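Local coordinates for YueI protein (Bacillus subtilis, PDB 2OHW) that is of unknown function but belongs to the DUF1694 family and folds as a mixed four-stranded sheet flanked by helices, at residues L59-L73 against L98-I112. Sequence-based numbering, arbitrary orientation.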
# COMPACT_ATOMS: atom_id res chain seq x y z
N LEU A 59 5.76 9.87 2.08
CA LEU A 59 5.53 10.78 0.95
C LEU A 59 6.48 11.98 0.97
O LEU A 59 6.98 12.43 -0.07
CB LEU A 59 4.08 11.23 0.92
CG LEU A 59 3.08 10.11 0.65
CD1 LEU A 59 1.70 10.59 1.01
CD2 LEU A 59 3.12 9.66 -0.80
N LYS A 60 6.73 12.48 2.18
CA LYS A 60 7.60 13.64 2.40
C LYS A 60 9.06 13.32 2.07
O LYS A 60 9.81 14.19 1.64
CB LYS A 60 7.47 14.05 3.86
CG LYS A 60 8.30 15.24 4.30
CD LYS A 60 8.03 15.57 5.76
CE LYS A 60 8.80 16.82 6.18
NZ LYS A 60 10.28 16.63 6.10
N ASN A 61 9.46 12.07 2.30
CA ASN A 61 10.86 11.69 2.23
C ASN A 61 11.18 10.89 0.98
O ASN A 61 12.29 10.37 0.80
CB ASN A 61 11.26 11.01 3.53
CG ASN A 61 11.50 12.02 4.63
OD1 ASN A 61 12.55 12.65 4.64
ND2 ASN A 61 10.53 12.22 5.51
N SER A 62 10.20 10.89 0.08
CA SER A 62 10.24 10.14 -1.15
C SER A 62 11.07 10.81 -2.22
O SER A 62 11.31 12.02 -2.20
CB SER A 62 8.81 9.99 -1.67
OG SER A 62 8.31 11.22 -2.17
N HIS A 63 11.53 9.99 -3.16
CA HIS A 63 12.01 10.47 -4.43
C HIS A 63 11.42 9.53 -5.47
O HIS A 63 11.57 8.31 -5.37
CB HIS A 63 13.55 10.47 -4.44
CG HIS A 63 14.16 9.33 -5.20
ND1 HIS A 63 14.67 9.49 -6.47
CD2 HIS A 63 14.37 8.04 -4.87
CE1 HIS A 63 15.15 8.33 -6.90
NE2 HIS A 63 14.98 7.43 -5.94
N ASN A 64 10.72 10.12 -6.44
CA ASN A 64 10.16 9.38 -7.57
C ASN A 64 9.32 8.19 -7.12
O ASN A 64 9.57 7.04 -7.50
CB ASN A 64 11.28 8.98 -8.54
CG ASN A 64 12.00 10.18 -9.14
OD1 ASN A 64 13.20 10.12 -9.42
ND2 ASN A 64 11.28 11.28 -9.31
N VAL A 65 8.34 8.47 -6.27
CA VAL A 65 7.34 7.48 -5.90
C VAL A 65 5.98 7.90 -6.44
O VAL A 65 5.78 9.07 -6.81
CB VAL A 65 7.26 7.23 -4.37
CG1 VAL A 65 8.60 6.73 -3.81
CG2 VAL A 65 6.76 8.47 -3.62
N THR A 66 5.07 6.94 -6.47
CA THR A 66 3.68 7.18 -6.81
C THR A 66 2.81 6.66 -5.68
O THR A 66 3.10 5.63 -5.08
CB THR A 66 3.30 6.47 -8.12
OG1 THR A 66 4.20 6.89 -9.17
CG2 THR A 66 1.86 6.79 -8.55
N LEU A 67 1.72 7.38 -5.41
CA LEU A 67 0.69 6.90 -4.51
C LEU A 67 -0.36 6.10 -5.30
O LEU A 67 -1.11 6.67 -6.10
CB LEU A 67 0.06 8.10 -3.78
CG LEU A 67 -1.17 7.78 -2.93
CD1 LEU A 67 -0.77 6.88 -1.78
CD2 LEU A 67 -1.83 9.06 -2.43
N LEU A 68 -0.40 4.79 -5.08
CA LEU A 68 -1.37 3.90 -5.71
C LEU A 68 -2.54 3.70 -4.74
O LEU A 68 -2.32 3.42 -3.55
CB LEU A 68 -0.74 2.55 -6.01
CG LEU A 68 0.52 2.55 -6.91
CD1 LEU A 68 1.04 1.13 -7.10
CD2 LEU A 68 0.22 3.19 -8.26
N ILE A 69 -3.77 3.86 -5.25
CA ILE A 69 -4.99 3.81 -4.43
C ILE A 69 -5.91 2.75 -5.01
O ILE A 69 -6.16 2.73 -6.22
CB ILE A 69 -5.70 5.17 -4.46
CG1 ILE A 69 -4.82 6.24 -3.83
CG2 ILE A 69 -7.05 5.10 -3.74
CD1 ILE A 69 -5.19 7.65 -4.29
N ASN A 70 -6.43 1.89 -4.15
CA ASN A 70 -7.38 0.87 -4.54
C ASN A 70 -8.73 1.49 -4.90
O ASN A 70 -9.39 2.05 -4.04
CB ASN A 70 -7.56 -0.09 -3.36
CG ASN A 70 -8.34 -1.31 -3.72
OD1 ASN A 70 -9.22 -1.27 -4.58
ND2 ASN A 70 -8.04 -2.42 -3.05
N GLY A 71 -9.13 1.37 -6.17
CA GLY A 71 -10.38 1.94 -6.67
C GLY A 71 -11.65 1.36 -6.06
O GLY A 71 -12.74 1.90 -6.29
N GLU A 72 -11.53 0.29 -5.27
CA GLU A 72 -12.72 -0.21 -4.56
C GLU A 72 -13.17 0.76 -3.46
O GLU A 72 -14.32 0.71 -3.02
CB GLU A 72 -12.46 -1.57 -3.92
CG GLU A 72 -11.99 -2.59 -4.92
CD GLU A 72 -12.86 -3.81 -4.96
OE1 GLU A 72 -13.49 -4.15 -3.93
OE2 GLU A 72 -12.91 -4.43 -6.04
N LEU A 73 -12.23 1.59 -3.00
CA LEU A 73 -12.49 2.59 -1.97
C LEU A 73 -13.23 3.79 -2.56
O LEU A 73 -13.01 4.15 -3.71
CB LEU A 73 -11.17 3.07 -1.37
CG LEU A 73 -10.39 2.04 -0.56
CD1 LEU A 73 -9.00 2.61 -0.26
CD2 LEU A 73 -11.13 1.74 0.73
N LEU A 98 -8.77 -4.43 -11.38
CA LEU A 98 -8.42 -5.50 -10.45
C LEU A 98 -9.03 -6.85 -10.86
O LEU A 98 -10.24 -6.97 -11.01
CB LEU A 98 -8.84 -5.16 -9.02
CG LEU A 98 -8.39 -3.80 -8.45
CD1 LEU A 98 -8.83 -3.65 -7.00
CD2 LEU A 98 -6.88 -3.63 -8.56
N GLN A 99 -8.15 -7.83 -11.05
CA GLN A 99 -8.52 -9.22 -11.29
C GLN A 99 -8.73 -9.94 -9.98
O GLN A 99 -9.54 -10.86 -9.90
CB GLN A 99 -7.39 -9.94 -12.01
CG GLN A 99 -7.16 -9.51 -13.41
CD GLN A 99 -5.83 -10.01 -13.93
OE1 GLN A 99 -4.88 -9.24 -14.09
NE2 GLN A 99 -5.75 -11.31 -14.18
N PHE A 100 -7.95 -9.51 -8.98
CA PHE A 100 -7.88 -10.13 -7.66
C PHE A 100 -8.30 -9.11 -6.61
O PHE A 100 -7.92 -7.93 -6.68
CB PHE A 100 -6.43 -10.59 -7.41
CG PHE A 100 -6.14 -11.04 -5.99
CD1 PHE A 100 -6.69 -12.21 -5.48
CD2 PHE A 100 -5.24 -10.32 -5.18
CE1 PHE A 100 -6.40 -12.65 -4.18
CE2 PHE A 100 -4.95 -10.75 -3.88
CZ PHE A 100 -5.53 -11.91 -3.38
N HIS A 101 -9.12 -9.55 -5.67
CA HIS A 101 -9.47 -8.71 -4.54
C HIS A 101 -8.19 -8.64 -3.73
O HIS A 101 -7.60 -9.67 -3.41
CB HIS A 101 -10.60 -9.33 -3.71
CG HIS A 101 -11.47 -8.33 -3.02
ND1 HIS A 101 -10.97 -7.19 -2.42
CD2 HIS A 101 -12.81 -8.31 -2.81
CE1 HIS A 101 -11.97 -6.51 -1.89
NE2 HIS A 101 -13.10 -7.17 -2.11
N THR A 102 -7.70 -7.44 -3.47
CA THR A 102 -6.55 -7.27 -2.61
C THR A 102 -7.00 -6.56 -1.35
O THR A 102 -7.83 -5.67 -1.41
CB THR A 102 -5.40 -6.47 -3.28
OG1 THR A 102 -4.37 -6.23 -2.31
CG2 THR A 102 -5.88 -5.09 -3.79
N PRO A 103 -6.43 -6.93 -0.19
CA PRO A 103 -6.80 -6.24 1.05
C PRO A 103 -6.09 -4.90 1.20
O PRO A 103 -6.35 -4.19 2.15
CB PRO A 103 -6.28 -7.20 2.13
CG PRO A 103 -5.09 -7.84 1.50
CD PRO A 103 -5.44 -8.00 0.05
N LEU A 104 -5.17 -4.57 0.28
CA LEU A 104 -4.41 -3.31 0.39
C LEU A 104 -5.21 -2.15 -0.16
O LEU A 104 -5.80 -2.26 -1.25
CB LEU A 104 -3.03 -3.44 -0.29
CG LEU A 104 -2.18 -4.54 0.36
CD1 LEU A 104 -0.80 -4.54 -0.23
CD2 LEU A 104 -2.11 -4.40 1.89
N GLY A 105 -5.21 -1.04 0.57
CA GLY A 105 -5.94 0.18 0.19
C GLY A 105 -5.05 1.20 -0.49
O GLY A 105 -5.46 1.85 -1.44
N ILE A 106 -3.82 1.32 -0.02
CA ILE A 106 -2.87 2.29 -0.55
C ILE A 106 -1.52 1.61 -0.61
O ILE A 106 -1.17 0.83 0.30
CB ILE A 106 -2.82 3.56 0.35
CG1 ILE A 106 -3.94 4.52 -0.08
CG2 ILE A 106 -1.43 4.19 0.39
CD1 ILE A 106 -4.13 5.68 0.84
N VAL A 107 -0.79 1.84 -1.70
CA VAL A 107 0.60 1.39 -1.82
C VAL A 107 1.42 2.57 -2.32
O VAL A 107 1.07 3.19 -3.32
CB VAL A 107 0.74 0.22 -2.82
CG1 VAL A 107 2.20 -0.14 -3.06
CG2 VAL A 107 -0.03 -1.01 -2.33
N ILE A 108 2.49 2.90 -1.60
CA ILE A 108 3.46 3.88 -2.08
C ILE A 108 4.57 3.09 -2.74
O ILE A 108 5.22 2.27 -2.08
CB ILE A 108 4.00 4.76 -0.93
CG1 ILE A 108 2.84 5.53 -0.28
CG2 ILE A 108 5.08 5.75 -1.46
CD1 ILE A 108 3.16 6.26 1.03
N ALA A 109 4.75 3.29 -4.04
CA ALA A 109 5.71 2.50 -4.82
C ALA A 109 6.73 3.41 -5.47
O ALA A 109 6.38 4.43 -6.07
CB ALA A 109 4.99 1.69 -5.88
N ALA A 110 8.00 3.03 -5.36
CA ALA A 110 9.08 3.73 -6.04
C ALA A 110 9.17 3.31 -7.51
O ALA A 110 8.64 2.27 -7.92
CB ALA A 110 10.40 3.46 -5.33
N ASP A 111 9.87 4.11 -8.31
CA ASP A 111 9.98 3.78 -9.74
C ASP A 111 11.15 2.83 -10.01
O ASP A 111 11.33 2.36 -11.14
CB ASP A 111 10.07 5.05 -10.59
CG ASP A 111 11.33 5.84 -10.34
OD1 ASP A 111 11.95 5.66 -9.28
OD2 ASP A 111 11.72 6.65 -11.22
N ILE A 112 11.93 2.54 -8.96
CA ILE A 112 13.02 1.56 -9.01
C ILE A 112 12.99 0.64 -7.78
O ILE A 112 12.25 0.88 -6.83
CB ILE A 112 14.39 2.27 -9.07
CG1 ILE A 112 14.63 3.10 -7.80
CG2 ILE A 112 14.49 3.13 -10.34
CD1 ILE A 112 16.01 3.76 -7.71
O HOH W 1 14.09 7.08 -9.43
O HOH W 2 -9.49 -4.91 -3.54
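Asn-70 meets the chain at Leu-104 and Gly-105, at the start of 104-110, with both its backbone and its side chain, a worked example of how one amide can finish an antiparallel strand pair. Its backbone N donates to Gly-105 O, the last of five strand bonds that begin with the reciprocal pairs Thr-66/Ala-109 and Leu-68/Val-107. From there the side chain leads on. Asn-70 CB rests 3.4 Å from Gly-105 O, and with CG anti to the backbone N (chi1 -170°) the amide is carried across to Leu-104. Asn-70 ND2 donates to Leu-104 O at 2.9 Å, nearly straight at 172° and with the acceptor close to the amide plane; it also gives a hydrogen to a water that accepts from Thr-102 N. The other branch, Asn-70 OD1, receives Glu-72 N at 2.9 Å in an Asx turn, while Leu-98 CD1 packs 3.4 Å from Asn-70 OD1. A leucine in its place would probably leave Leu-104 O and Glu-72 N without these mates, and the water without one of its donors, leaving the turn to its backbone bond alone.

On the face carrying Val-65, Leu-67 and Ile-69, Leu-67 CD1 lies 3.5 Å from Ile-106 CG2, and Ile-108 CD1 meets Leu-59 CD2 at 3.9 Å, tying helix 53-60 to the sheet; helix 75-87 packs here too. At the far end a water donates to both Asn-64 OD1 and Asp-111 OD1, beside a weak bond from Asp-111 N to Asn-64 O. The buried Asn-70 amide thus satisfies two backbone groups directly, whereas the exposed Asn-64 end is probably the looser.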